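Local coordinates for protein endoglucanase A (Clostridium longisporum, PDB 6Q1I) that hydrolyses internal beta-1,4-glucosidic linkages in cellulose, lichenan and barley beta-glucan, and also degrades xylan, through this family 5 TIM-barrel catalytic domain, at residues N159-E164 and M205-A210; P123-E128 and V181-A186; V233-P238 and V280-F285. All coordinates share one frame; numbering follows the deposited sequence.

Contact 1 of 3, residues N159-E164 and M205-A210; sequences NQPRLE and MMPTYA. Unlike the reference sequence in segment 159-164: Gln160 (reference Glu).
Tyr209 and Ala210 meet the loop residues Pro161 to Leu163 at the mouth of the (beta/alpha)8 TIM barrel, where the loop after strand 153-156 folds over the end of the neighbouring strand 204-208. The contact illustrates how a barrel can hold a loop that carries a probable catalytic position largely by its backbone, the polar end of that residue finding its partner beyond the two segments.

Two hydrogen bonds tie the segments together. Ala210 N donates to Pro161 O over 2.8 Å, with the N-H approaching from above the carbonyl plane instead of along a lone pair. Leu163 N donates to Tyr209 OH over 2.9 Å in a nearly straight bond (171° at the hydrogen). The same phenol oxygen is also hydrogen-bonded to the backbone oxygen of Tyr168, so two loop positions grip it.

Aromatic contacts follow from the Tyr209 torsion: CG anti to the backbone N (chi1 178°) brings the ring against the backbone of Pro161 and Arg162. Arg162 CA lies over the ring in a CH-pi contact, 4.0 Å from the centroid, and Pro161 O lies over the same face, offset toward the rim. Leu163 crosses the tyrosine at about a right angle, its CB 3.5 Å from Tyr209 OH.

Apolar packing continues at the strand, where Pro161 CD meets Pro207 CG at 3.6 Å.

Gln160 occupies the proton-donor position assigned by similarity, a glutamate in the reference sequence. Its extended chain runs past the Ala210 carbonyl and its NE2 is hydrogen-bonded to His234 ND1, while Asn159 OD1 is hydrogen-bonded to Arg73. Within the loop, Arg162 NE forms a salt bridge with Glu169, and Arg162 NH1 donates to Gln160 O at 2.9 Å, that oxygen only 11° out of the guanidinium plane.

Contact 2 of 3, residues P123-E128 and V181-A186; sequences PTYAKE and VNKYNA
Pro123 and Val181 bring the two backbones to within 5.8 Å, CA to CA, where the loop leading into helix 128-145 passes beside helix 175-194 on the outside of the TIM barrel. The helix and loop meet mainly through one aromatic ring and the carbon chains around it.

Tyr184 is central. Its CE2 carbon lies 3.8 Å from Pro123 CA, while its CE1 carbon approaches Glu128 CG at 4.0 Å, so the ring fits between Pro123 and the first residue of helix 128-145. The tip reaches further, with Tyr184 OH 3.5 Å from Glu128 CA, and the hydroxyl is hydrogen-bonded to Ile122 O. Next to it, Pro123 CB packs on Val181 CG2 at 3.8 Å.

Toward the surface the partners are long polar chains. Lys183 has two conformers; in the one described here, Glu128, with CG anti to the backbone N (chi1 -162°) and the rest extended, crosses it at about a right angle, Glu128 OE2 touching Lys183 CD at 3.5 Å. Lys183 NZ is then 4.8 Å from Glu128 OE1 and forms its salt bridge with Asp179. That aspartate also holds the Tyr125 hydroxyl.

Thus, in this conformer at least, the lysine meets Glu128 through methylenes, and the attraction between their opposite charges is probably long-range, whereas apolar contact around Tyr184 carries the packing between loop and helix.

Contact 3 of 3, residues V233-P238 and V280-F285; sequences VHAYSP and VVIGQF. Unlike the reference sequence in segment 280-285: Gln284 (reference Glu).
His234 and Gln284 each carry CG anti to the carbonyl carbon (chi1 -61° in both), and these matching torsions lay the glutamine chain over the imidazole at the mouth of the TIM barrel. The two residues lie toward the C-terminal ends of neighbouring parallel strands, 229-234 and 280-285.

The stack is close and almost flat. Gln284 CG stands over the centre of the His234 ring, 3.6 Å from its centroid, and the amide beyond it is only 17° from the ring plane. Gln284, a glutamate in the reference sequence, holds the nucleophile position assigned by similarity; its OE1 is hydrogen-bonded to Arg73. With ND1 bonded to Gln160, the imidazole contacts both of the positions assigned, by similarity, to catalysis.

Behind this polar face the strands pair by parallel backbone bonds. Val233 N donates to Val281 O at 3.2 Å and Gly283 N to Val233 O at 3.0 Å. Further on, Ala235 N donates to Gln284 O at 3.0 Å. On the other face of the sheet, toward helix 256-275, Val233 CG2 packs on both Val280 CG2 and Ile282 CG1.

At the edge of the Tyr236 ring, Gln284 NE2 lies 2.6 Å from Tyr236 OH, weak and so short and bent as to be doubtful as a bond. The same ring lies against the Phe285 backbone, with Phe285 CA over one face, 4.2 Å from the centroid.

How the contacts relate
Contacts 1 and 3 are buried at the barrel mouth and reach the same sheet through adjacent strands 204-208 and 229-234; His234 links them, lying against both probable catalytic positions. Contact 2 lies farther out, partly exposed, with its centre about 11 Å from that of contact 1 and about 23 Å from that of contact 3, which it does not touch. It abuts contact 1 through both its loop, where Thr124 packs on Leu163, and helix 175-194, where Asn185 ND2 probably bonds to Pro207 O. Chemistry follows position: strand pairing and a ring-amide stack in contact 3, loop-to-strand-end bonds in contact 1, and packing with charged chains in contact 2.

Contact 1 of 3, residues N159-E164 and M205-A210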
ATOM      1  N   ASN A 159      -4.583  -5.891  -0.544  1.00  6.99           N
ATOM      2  CA  ASN A 159      -3.161  -5.595  -0.399  1.00  6.59           C
ATOM      3  C   ASN A 159      -2.302  -6.466  -1.310  1.00  6.79           C
ATOM      4  O   ASN A 159      -1.927  -6.042  -2.406  1.00  7.20           O
ATOM      5  CB  ASN A 159      -2.767  -5.758   1.071  1.00  7.08           C
ATOM      6  CG  ASN A 159      -1.308  -5.526   1.302  1.00  6.16           C
ATOM      7  OD1 ASN A 159      -0.720  -4.606   0.725  1.00  7.07           O
ATOM      8  ND2 ASN A 159      -0.704  -6.354   2.143  1.00  7.96           N
ATOM      9  N   GLN A 160      -1.970  -7.674  -0.863  1.00  6.94           N
ATOM     10  CA  GLN A 160      -1.147  -8.615  -1.624  1.00  6.81           C
ATOM     11  C   GLN A 160      -1.866  -9.953  -1.721  1.00  7.43           C
ATOM     12  O   GLN A 160      -1.356 -10.991  -1.285  1.00  8.10           O
ATOM     13  CB  GLN A 160       0.227  -8.774  -0.974  1.00  7.27           C
ATOM     14  CG  GLN A 160       1.046  -7.488  -0.996  1.00  7.30           C
ATOM     15  CD  GLN A 160       2.446  -7.655  -0.447  1.00  8.56           C
ATOM     16  OE1 GLN A 160       2.775  -8.652   0.193  1.00 12.51           O
ATOM     17  NE2 GLN A 160       3.267  -6.673  -0.687  1.00  7.05           N
ATOM     18  N   PRO A 161      -3.053  -9.967  -2.324  1.00  7.10           N
ATOM     19  CA  PRO A 161      -3.871 -11.185  -2.305  1.00  7.64           C
ATOM     20  C   PRO A 161      -3.201 -12.310  -3.082  1.00  7.16           C
ATOM     21  O   PRO A 161      -2.799 -12.131  -4.231  1.00  8.35           O
ATOM     22  CB  PRO A 161      -5.182 -10.734  -2.961  1.00  7.23           C
ATOM     23  CG  PRO A 161      -4.782  -9.601  -3.848  1.00  8.13           C
ATOM     24  CD  PRO A 161      -3.710  -8.877  -3.069  1.00  8.30           C
ATOM     25  N   ARG A 162      -3.095 -13.477  -2.453  1.00  7.27           N
ATOM     26  CA  ARG A 162      -2.280 -14.556  -2.997  1.00  7.64           C
ATOM     27  C   ARG A 162      -2.656 -15.868  -2.317  1.00  8.57           C
ATOM     28  O   ARG A 162      -3.399 -15.886  -1.332  1.00  9.57           O
ATOM     29  CB  ARG A 162      -0.790 -14.265  -2.789  1.00  8.36           C
ATOM     30  CG  ARG A 162      -0.379 -14.243  -1.312  1.00  8.86           C
ATOM     31  CD  ARG A 162       0.989 -13.625  -1.074  1.00 10.04           C
ATOM     32  NE  ARG A 162       1.392 -13.710   0.331  1.00 10.84           N
ATOM     33  CZ  ARG A 162       1.088 -12.812   1.272  1.00 10.37           C
ATOM     34  NH1 ARG A 162       0.362 -11.741   0.987  1.00 10.49           N
ATOM     35  NH2 ARG A 162       1.529 -12.981   2.509  1.00 12.25           N
ATOM     36  N   LEU A 163      -2.099 -16.972  -2.838  1.00  9.06           N
ATOM     37  CA  LEU A 163      -2.331 -18.312  -2.283  1.00  8.85           C
ATOM     38  C   LEU A 163      -1.351 -18.560  -1.136  1.00  9.56           C
ATOM     39  O   LEU A 163      -0.367 -19.299  -1.255  1.00  9.89           O
ATOM     40  CB  LEU A 163      -2.197 -19.372  -3.371  1.00  9.74           C
ATOM     41  CG  LEU A 163      -3.253 -19.375  -4.476  1.00 10.05           C
ATOM     42  CD1 LEU A 163      -2.840 -20.321  -5.608  1.00 10.67           C
ATOM     43  CD2 LEU A 163      -4.627 -19.777  -3.940  1.00 11.74           C
ATOM     44  N   GLU A 164      -1.633 -17.927   0.004  1.00  9.77           N
ATOM     45  CA  GLU A 164      -0.776 -18.085   1.172  1.00 10.99           C
ATOM     46  C   GLU A 164      -0.703 -19.545   1.590  1.00 10.40           C
ATOM     47  O   GLU A 164      -1.699 -20.271   1.558  1.00 13.01           O
ATOM     48  CB  GLU A 164      -1.297 -17.229   2.331  1.00 11.71           C
ATOM     49  CG  GLU A 164      -1.215 -15.741   2.030  1.00 11.58           C
ATOM     50  CD  GLU A 164      -1.585 -14.862   3.205  1.00 13.73           C
ATOM     51  OE1 GLU A 164      -1.460 -15.308   4.363  1.00 19.10           O
ATOM     52  OE2 GLU A 164      -1.999 -13.717   2.962  1.00 11.37           O
ATOM     53  N   MET A 205      -7.760   2.021  -6.104  1.00  7.67           N
ATOM     54  CA  MET A 205      -6.625   1.168  -6.410  1.00  6.91           C
ATOM     55  C   MET A 205      -6.993  -0.295  -6.194  1.00  7.23           C
ATOM     56  O   MET A 205      -7.763  -0.633  -5.288  1.00  8.16           O
ATOM     57  CB  MET A 205      -5.462   1.510  -5.473  1.00  7.80           C
ATOM     58  CG  MET A 205      -4.786   2.820  -5.789  1.00  7.78           C
ATOM     59  SD  MET A 205      -3.602   3.407  -4.557  1.00  9.17           S
ATOM     60  CE  MET A 205      -2.498   2.017  -4.456  1.00  9.54           C
ATOM     61  N   MET A 206      -6.428  -1.166  -7.034  1.00  7.33           N
ATOM     62  CA  MET A 206      -6.611  -2.600  -6.860  1.00  7.36           C
ATOM     63  C   MET A 206      -5.367  -3.312  -7.354  1.00  6.89           C
ATOM     64  O   MET A 206      -4.782  -2.889  -8.364  1.00  7.76           O
ATOM     65  CB  MET A 206      -7.841  -3.132  -7.596  1.00  9.95           C
ATOM     66  CG  MET A 206      -7.923  -2.765  -9.060  1.00 11.34           C
ATOM     67  SD  MET A 206      -9.509  -3.184  -9.796  1.00 14.16           S
ATOM     68  CE  MET A 206     -10.617  -2.386  -8.714  1.00 12.66           C
ATOM     69  N   PRO A 207      -4.927  -4.361  -6.660  1.00  6.99           N
ATOM     70  CA  PRO A 207      -3.634  -4.970  -6.974  1.00  6.46           C
ATOM     71  C   PRO A 207      -3.703  -6.113  -7.974  1.00  7.14           C
ATOM     72  O   PRO A 207      -4.741  -6.751  -8.184  1.00  7.52           O
ATOM     73  CB  PRO A 207      -3.187  -5.530  -5.616  1.00  7.50           C
ATOM     74  CG  PRO A 207      -4.485  -5.920  -4.966  1.00  7.49           C
ATOM     75  CD  PRO A 207      -5.465  -4.856  -5.378  1.00  6.58           C
ATOM     76  N   THR A 208      -2.547  -6.367  -8.579  1.00  7.10           N
ATOM     77  CA  THR A 208      -2.273  -7.650  -9.188  1.00  7.06           C
ATOM     78  C   THR A 208      -2.193  -8.726  -8.101  1.00  6.96           C
ATOM     79  O   THR A 208      -2.171  -8.436  -6.899  1.00  7.08           O
ATOM     80  CB  THR A 208      -0.920  -7.595  -9.888  1.00  7.83           C
ATOM     81  OG1 THR A 208       0.049  -7.229  -8.908  1.00  8.24           O
ATOM     82  CG2 THR A 208      -0.904  -6.585 -11.021  1.00  8.35           C
ATOM     83  N   TYR A 209      -2.131  -9.986  -8.523  1.00  7.38           N
ATOM     84  CA  TYR A 209      -1.855 -11.071  -7.591  1.00  8.00           C
ATOM     85  C   TYR A 209      -0.567 -10.769  -6.831  1.00  6.95           C
ATOM     86  O   TYR A 209       0.473 -10.464  -7.431  1.00  7.35           O
ATOM     87  CB  TYR A 209      -1.739 -12.391  -8.364  1.00  7.88           C
ATOM     88  CG  TYR A 209      -1.399 -13.610  -7.525  1.00  7.39           C
ATOM     89  CD1 TYR A 209      -2.378 -14.532  -7.153  1.00  7.71           C
ATOM     90  CD2 TYR A 209      -0.093 -13.861  -7.136  1.00  8.19           C
ATOM     91  CE1 TYR A 209      -2.060 -15.654  -6.396  1.00  8.38           C
ATOM     92  CE2 TYR A 209       0.233 -14.974  -6.376  1.00  8.33           C
ATOM     93  CZ  TYR A 209      -0.753 -15.869  -6.015  1.00  8.14           C
ATOM     94  OH  TYR A 209      -0.439 -16.985  -5.263  1.00  8.98           O
ATOM     95  N   ALA A 210      -0.650 -10.835  -5.501  1.00  7.17           N
ATOM     96  CA  ALA A 210       0.454 -10.562  -4.582  1.00  7.00           C
ATOM     97  C   ALA A 210       0.989  -9.137  -4.696  1.00  6.55           C
ATOM     98  O   ALA A 210       2.043  -8.828  -4.137  1.00  7.60           O
ATOM     99  CB  ALA A 210       1.602 -11.568  -4.728  1.00  7.96           C
TER

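Contact 2 of 3, residues P123-E128 and V181-A186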
ATOM      1  N   PRO A 123      -7.829 -16.810  -2.697  1.00  9.52           N
ATOM      2  CA  PRO A 123      -8.241 -16.685  -4.114  1.00  9.21           C
ATOM      3  C   PRO A 123      -8.273 -18.020  -4.852  1.00 10.22           C
ATOM      4  O   PRO A 123      -7.444 -18.312  -5.723  1.00 10.65           O
ATOM      5  CB  PRO A 123      -7.191 -15.719  -4.673  1.00  9.33           C
ATOM      6  CG  PRO A 123      -5.937 -16.054  -3.887  1.00 10.49           C
ATOM      7  CD  PRO A 123      -6.417 -16.415  -2.495  1.00 10.21           C
ATOM      8  N   THR A 124      -9.261 -18.848  -4.506  1.00 11.08           N
ATOM      9  CA  THR A 124      -9.541 -20.085  -5.220  1.00 11.20           C
ATOM     10  C   THR A 124     -11.021 -20.141  -5.568  1.00 11.07           C
ATOM     11  O   THR A 124     -11.862 -19.537  -4.900  1.00 11.55           O
ATOM     12  CB  THR A 124      -9.211 -21.331  -4.384  1.00 12.67           C
ATOM     13  OG1 THR A 124     -10.061 -21.357  -3.235  1.00 12.92           O
ATOM     14  CG2 THR A 124      -7.759 -21.332  -3.950  1.00 14.35           C
ATOM     15  N   TYR A 125     -11.336 -20.899  -6.621  1.00 11.82           N
ATOM     16  CA  TYR A 125     -12.737 -21.098  -6.973  1.00 13.20           C
ATOM     17  C   TYR A 125     -13.501 -21.753  -5.829  1.00 14.68           C
ATOM     18  O   TYR A 125     -14.669 -21.428  -5.608  1.00 15.81           O
ATOM     19  CB  TYR A 125     -12.870 -21.932  -8.251  1.00 14.58           C
ATOM     20  CG  TYR A 125     -12.306 -21.273  -9.494  1.00 14.42           C
ATOM     21  CD1 TYR A 125     -12.502 -19.921  -9.745  1.00 14.44           C
ATOM     22  CD2 TYR A 125     -11.591 -22.011 -10.426  1.00 14.87           C
ATOM     23  CE1 TYR A 125     -11.989 -19.319 -10.867  1.00 14.02           C
ATOM     24  CE2 TYR A 125     -11.072 -21.418 -11.559  1.00 15.30           C
ATOM     25  CZ  TYR A 125     -11.277 -20.074 -11.779  1.00 14.79           C
ATOM     26  OH  TYR A 125     -10.755 -19.482 -12.910  1.00 15.66           O
ATOM     27  N   ALA A 126     -12.845 -22.629  -5.064  1.00 14.82           N
ATOM     28  CA  ALA A 126     -13.526 -23.320  -3.973  1.00 15.28           C
ATOM     29  C   ALA A 126     -13.897 -22.386  -2.826  1.00 14.98           C
ATOM     30  O   ALA A 126     -14.849 -22.668  -2.090  1.00 17.02           O
ATOM     31  CB  ALA A 126     -12.647 -24.448  -3.437  1.00 17.03           C
ATOM     32  N   LYS A 127     -13.159 -21.291  -2.636  1.00 13.86           N
ATOM     33  CA  LYS A 127     -13.436 -20.373  -1.540  1.00 13.27           C
ATOM     34  C   LYS A 127     -14.230 -19.150  -1.966  1.00 12.72           C
ATOM     35  O   LYS A 127     -14.687 -18.400  -1.101  1.00 12.93           O
ATOM     36  CB  LYS A 127     -12.129 -19.933  -0.883  1.00 14.62           C
ATOM     37  CG  LYS A 127     -11.456 -21.030  -0.084  1.00 17.53           C
ATOM     38  CD  LYS A 127     -12.208 -21.323   1.188  1.00 22.58           C
ATOM     39  CE  LYS A 127     -11.495 -22.370   2.018  1.00 26.32           C
ATOM     40  NZ  LYS A 127     -12.173 -22.556   3.327  1.00 29.79           N
ATOM     41  N   GLU A 128     -14.432 -18.955  -3.265  1.00 13.03           N
ATOM     42  CA  GLU A 128     -15.068 -17.736  -3.754  1.00 13.73           C
ATOM     43  C   GLU A 128     -16.431 -17.490  -3.107  1.00 12.84           C
ATOM     44  O   GLU A 128     -16.769 -16.346  -2.781  1.00 13.78           O
ATOM     45  CB  GLU A 128     -15.194 -17.830  -5.272  1.00 17.32           C
ATOM     46  CG  GLU A 128     -15.415 -16.538  -5.958  1.00 20.28           C
ATOM     47  CD  GLU A 128     -15.350 -16.629  -7.485  1.00 20.31           C
ATOM     48  OE1 GLU A 128     -14.967 -17.675  -8.087  1.00 21.64           O
ATOM     49  OE2 GLU A 128     -15.692 -15.602  -8.093  1.00 22.96           O
ATOM     50  N   VAL A 181      -8.462 -13.267  -7.949  1.00  8.71           N
ATOM     51  CA  VAL A 181      -8.069 -11.945  -7.459  1.00  8.07           C
ATOM     52  C   VAL A 181      -8.790 -10.852  -8.242  1.00  7.83           C
ATOM     53  O   VAL A 181      -9.298  -9.889  -7.665  1.00  9.09           O
ATOM     54  CB  VAL A 181      -6.540 -11.768  -7.485  1.00  8.66           C
ATOM     55  CG1 VAL A 181      -6.173 -10.294  -7.269  1.00  8.96           C
ATOM     56  CG2 VAL A 181      -5.896 -12.632  -6.426  1.00  9.08           C
ATOM     57  N   ASN A 182      -8.832 -10.977  -9.575  1.00  9.56           N
ATOM     58  CA  ASN A 182      -9.567  -9.999 -10.371  1.00  8.18           C
ATOM     59  C   ASN A 182     -11.039  -9.950  -9.969  1.00  9.35           C
ATOM     60  O   ASN A 182     -11.635  -8.871  -9.906  1.00 10.01           O
ATOM     61  CB  ASN A 182      -9.468 -10.326 -11.864  1.00  9.31           C
ATOM     62  CG  ASN A 182      -8.133  -9.948 -12.468  1.00 10.76           C
ATOM     63  OD1 ASN A 182      -7.579  -8.885 -12.182  1.00 10.67           O
ATOM     64  ND2 ASN A 182      -7.633 -10.803 -13.346  1.00 11.50           N
ATOM     65  N   LYS A 183     -11.638 -11.112  -9.696  0.58  8.94           N
ATOM     66  CA  LYS A 183     -13.048 -11.157  -9.313  0.58  8.63           C
ATOM     67  C   LYS A 183     -13.284 -10.530  -7.942  0.58  8.80           C
ATOM     68  O   LYS A 183     -14.298  -9.859  -7.730  0.58 10.43           O
ATOM     69  CB  LYS A 183     -13.549 -12.600  -9.366  0.58  9.91           C
ATOM     70  CG  LYS A 183     -13.601 -13.143 -10.801  0.58 11.87           C
ATOM     71  CD  LYS A 183     -13.942 -14.631 -10.922  0.58 12.64           C
ATOM     72  CE  LYS A 183     -14.275 -14.977 -12.372  0.58 16.70           C
ATOM     73  NZ  LYS A 183     -14.220 -16.446 -12.665  0.58 18.55           N
ATOM     74  N   TYR A 184     -12.370 -10.744  -6.992  1.00  8.42           N
ATOM     75  CA  TYR A 184     -12.503 -10.107  -5.687  1.00  8.53           C
ATOM     76  C   TYR A 184     -12.353  -8.592  -5.808  1.00  8.22           C
ATOM     77  O   TYR A 184     -13.092  -7.837  -5.165  1.00  9.01           O
ATOM     78  CB  TYR A 184     -11.465 -10.665  -4.714  1.00  8.68           C
ATOM     79  CG  TYR A 184     -11.658 -12.098  -4.246  1.00  8.40           C
ATOM     80  CD1 TYR A 184     -12.870 -12.761  -4.394  1.00 10.13           C
ATOM     81  CD2 TYR A 184     -10.616 -12.777  -3.625  1.00  8.89           C
ATOM     82  CE1 TYR A 184     -13.032 -14.061  -3.949  1.00  9.85           C
ATOM     83  CE2 TYR A 184     -10.774 -14.076  -3.171  1.00  9.58           C
ATOM     84  CZ  TYR A 184     -11.981 -14.717  -3.345  1.00  9.37           C
ATOM     85  OH  TYR A 184     -12.164 -16.013  -2.925  1.00 10.69           O
ATOM     86  N   ASN A 185     -11.372  -8.131  -6.592  1.00  8.15           N
ATOM     87  CA  ASN A 185     -11.216  -6.696  -6.812  1.00  8.21           C
ATOM     88  C   ASN A 185     -12.487  -6.098  -7.411  1.00  8.10           C
ATOM     89  O   ASN A 185     -12.936  -5.024  -6.993  1.00  8.84           O
ATOM     90  CB  ASN A 185     -10.037  -6.412  -7.752  1.00  8.01           C
ATOM     91  CG  ASN A 185      -8.681  -6.543  -7.087  1.00  8.63           C
ATOM     92  OD1 ASN A 185      -8.535  -6.419  -5.866  1.00  8.73           O
ATOM     93  ND2 ASN A 185      -7.659  -6.747  -7.909  1.00  9.14           N
ATOM     94  N   ALA A 186     -13.065  -6.774  -8.415  1.00  9.00           N
ATOM     95  CA  ALA A 186     -14.268  -6.260  -9.067  1.00  9.75           C
ATOM     96  C   ALA A 186     -15.447  -6.237  -8.101  1.00  9.05           C
ATOM     97  O   ALA A 186     -16.266  -5.310  -8.133  1.00  9.63           O
ATOM     98  CB  ALA A 186     -14.601  -7.103 -10.301  1.00 10.35           C
TER

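Contact 3 of 3, residues V233-P238 and V280-F285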
ATOM      1  N   VAL A 233       0.848  -1.973  -7.531  1.00  7.55           N
ATOM      2  CA  VAL A 233       1.927  -2.940  -7.397  1.00  7.14           C
ATOM      3  C   VAL A 233       2.828  -2.509  -6.248  1.00  6.65           C
ATOM      4  O   VAL A 233       2.880  -1.334  -5.875  1.00  7.52           O
ATOM      5  CB  VAL A 233       2.755  -3.151  -8.689  1.00  8.93           C
ATOM      6  CG1 VAL A 233       1.885  -3.687  -9.807  1.00  9.47           C
ATOM      7  CG2 VAL A 233       3.440  -1.868  -9.122  1.00  9.95           C
ATOM      8  N   HIS A 234       3.528  -3.488  -5.680  1.00  6.34           N
ATOM      9  CA  HIS A 234       4.573  -3.267  -4.686  1.00  6.65           C
ATOM     10  C   HIS A 234       5.882  -3.712  -5.313  1.00  8.06           C
ATOM     11  O   HIS A 234       5.933  -4.736  -6.003  1.00  9.80           O
ATOM     12  CB  HIS A 234       4.270  -4.046  -3.409  1.00  6.95           C
ATOM     13  CG  HIS A 234       2.981  -3.636  -2.775  1.00  6.51           C
ATOM     14  ND1 HIS A 234       2.383  -4.352  -1.767  1.00  7.10           N
ATOM     15  CD2 HIS A 234       2.163  -2.589  -3.026  1.00  6.98           C
ATOM     16  CE1 HIS A 234       1.247  -3.773  -1.429  1.00  6.79           C
ATOM     17  NE2 HIS A 234       1.092  -2.697  -2.175  1.00  7.32           N
ATOM     18  N   ALA A 235       6.934  -2.918  -5.121  1.00  7.05           N
ATOM     19  CA  ALA A 235       8.176  -3.158  -5.863  1.00  7.41           C
ATOM     20  C   ALA A 235       9.362  -2.769  -4.975  1.00  7.01           C
ATOM     21  O   ALA A 235       9.930  -1.672  -5.063  1.00  8.00           O
ATOM     22  CB  ALA A 235       8.181  -2.401  -7.190  1.00  8.06           C
ATOM     23  N   TYR A 236       9.744  -3.707  -4.111  1.00  7.92           N
ATOM     24  CA  TYR A 236      10.927  -3.577  -3.263  1.00  8.20           C
ATOM     25  C   TYR A 236      12.126  -3.975  -4.119  1.00  8.43           C
ATOM     26  O   TYR A 236      12.683  -5.070  -4.010  1.00 10.49           O
ATOM     27  CB  TYR A 236      10.783  -4.468  -2.045  1.00  9.30           C
ATOM     28  CG  TYR A 236       9.713  -4.040  -1.066  1.00  8.04           C
ATOM     29  CD1 TYR A 236       8.406  -4.513  -1.166  1.00  7.62           C
ATOM     30  CD2 TYR A 236      10.010  -3.174  -0.026  1.00  8.35           C
ATOM     31  CE1 TYR A 236       7.446  -4.138  -0.256  1.00  7.76           C
ATOM     32  CE2 TYR A 236       9.062  -2.803   0.888  1.00  7.95           C
ATOM     33  CZ  TYR A 236       7.778  -3.275   0.773  1.00  7.55           C
ATOM     34  OH  TYR A 236       6.842  -2.909   1.709  1.00  8.91           O
ATOM     35  N   SER A 237      12.541  -3.039  -4.970  1.00  8.83           N
ATOM     36  CA  SER A 237      13.470  -3.357  -6.032  0.51  9.00           C
ATOM     37  C   SER A 237      14.764  -2.576  -5.895  1.00  9.03           C
ATOM     38  O   SER A 237      14.767  -1.434  -5.426  1.00 10.19           O
ATOM     39  CB  SER A 237      12.833  -3.019  -7.381  0.51 10.97           C
ATOM     40  OG  SER A 237      11.640  -3.765  -7.517  0.51 12.07           O
ATOM     41  N   PRO A 238      15.899  -3.184  -6.287  1.00  9.73           N
ATOM     42  CA  PRO A 238      16.036  -4.583  -6.715  1.00 10.33           C
ATOM     43  C   PRO A 238      16.038  -5.496  -5.479  1.00 10.69           C
ATOM     44  O   PRO A 238      16.662  -5.164  -4.471  1.00 11.22           O
ATOM     45  CB  PRO A 238      17.374  -4.593  -7.450  1.00 10.91           C
ATOM     46  CG  PRO A 238      18.172  -3.498  -6.770  1.00 11.18           C
ATOM     47  CD  PRO A 238      17.180  -2.455  -6.346  1.00 10.29           C
ATOM     48  N   VAL A 280      -0.879   3.670 -12.589  1.00  8.25           N
ATOM     49  CA  VAL A 280      -0.310   2.738 -11.625  1.00  8.44           C
ATOM     50  C   VAL A 280       0.306   3.513 -10.465  1.00  7.61           C
ATOM     51  O   VAL A 280       0.931   4.561 -10.659  1.00  8.21           O
ATOM     52  CB  VAL A 280       0.701   1.767 -12.288  1.00  8.41           C
ATOM     53  CG1 VAL A 280       1.830   2.518 -12.994  1.00 10.67           C
ATOM     54  CG2 VAL A 280       1.249   0.770 -11.279  1.00  9.35           C
ATOM     55  N   VAL A 281       0.123   2.990  -9.256  1.00  7.11           N
ATOM     56  CA  VAL A 281       0.763   3.495  -8.048  1.00  6.78           C
ATOM     57  C   VAL A 281       1.589   2.363  -7.457  1.00  6.34           C
ATOM     58  O   VAL A 281       1.094   1.240  -7.300  1.00  7.34           O
ATOM     59  CB  VAL A 281      -0.278   3.986  -7.026  1.00  7.37           C
ATOM     60  CG1 VAL A 281       0.343   4.165  -5.637  1.00  8.07           C
ATOM     61  CG2 VAL A 281      -0.950   5.272  -7.501  1.00  9.44           C
ATOM     62  N   ILE A 282       2.838   2.659  -7.113  1.00  6.36           N
ATOM     63  CA  ILE A 282       3.690   1.736  -6.369  1.00  6.67           C
ATOM     64  C   ILE A 282       3.402   1.998  -4.890  1.00  6.81           C
ATOM     65  O   ILE A 282       3.951   2.923  -4.281  1.00  7.75           O
ATOM     66  CB  ILE A 282       5.168   1.914  -6.719  1.00  7.04           C
ATOM     67  CG1 ILE A 282       5.406   1.592  -8.196  1.00  7.64           C
ATOM     68  CG2 ILE A 282       6.032   1.017  -5.847  1.00  8.84           C
ATOM     69  CD1 ILE A 282       6.769   1.993  -8.715  1.00  8.77           C
ATOM     70  N   GLY A 283       2.509   1.193  -4.306  1.00  6.67           N
ATOM     71  CA  GLY A 283       2.033   1.466  -2.963  1.00  6.24           C
ATOM     72  C   GLY A 283       2.963   1.055  -1.850  1.00  6.54           C
ATOM     73  O   GLY A 283       2.734   1.446  -0.698  1.00  6.62           O
ATOM     74  N   GLN A 284       3.998   0.274  -2.166  1.00  6.84           N
ATOM     75  CA  GLN A 284       5.059  -0.071  -1.224  1.00  6.68           C
ATOM     76  C   GLN A 284       6.367  -0.207  -1.985  1.00  5.90           C
ATOM     77  O   GLN A 284       6.422  -0.896  -3.009  1.00  7.11           O
ATOM     78  CB  GLN A 284       4.800  -1.400  -0.495  1.00  6.96           C
ATOM     79  CG  GLN A 284       3.538  -1.435   0.357  1.00  6.80           C
ATOM     80  CD  GLN A 284       3.304  -2.731   1.124  1.00  7.69           C
ATOM     81  OE1 GLN A 284       2.211  -2.979   1.613  1.00  7.91           O
ATOM     82  NE2 GLN A 284       4.326  -3.531   1.253  1.00  6.19           N
ATOM     83  N   PHE A 285       7.419   0.420  -1.459  1.00  6.53           N
ATOM     84  CA  PHE A 285       8.802   0.163  -1.849  1.00  6.78           C
ATOM     85  C   PHE A 285       9.676   0.522  -0.655  1.00  7.30           C
ATOM     86  O   PHE A 285       9.189   1.013   0.365  1.00  7.71           O
ATOM     87  CB  PHE A 285       9.213   0.902  -3.134  1.00  7.34           C
ATOM     88  CG  PHE A 285       9.587   2.351  -2.940  1.00  7.39           C
ATOM     89  CD1 PHE A 285       8.649   3.285  -2.541  1.00  8.19           C
ATOM     90  CD2 PHE A 285      10.874   2.786  -3.207  1.00  8.71           C
ATOM     91  CE1 PHE A 285       8.993   4.629  -2.377  1.00  8.31           C
ATOM     92  CE2 PHE A 285      11.219   4.124  -3.047  1.00  9.36           C
ATOM     93  CZ  PHE A 285      10.275   5.040  -2.640  1.00  8.91           C
TER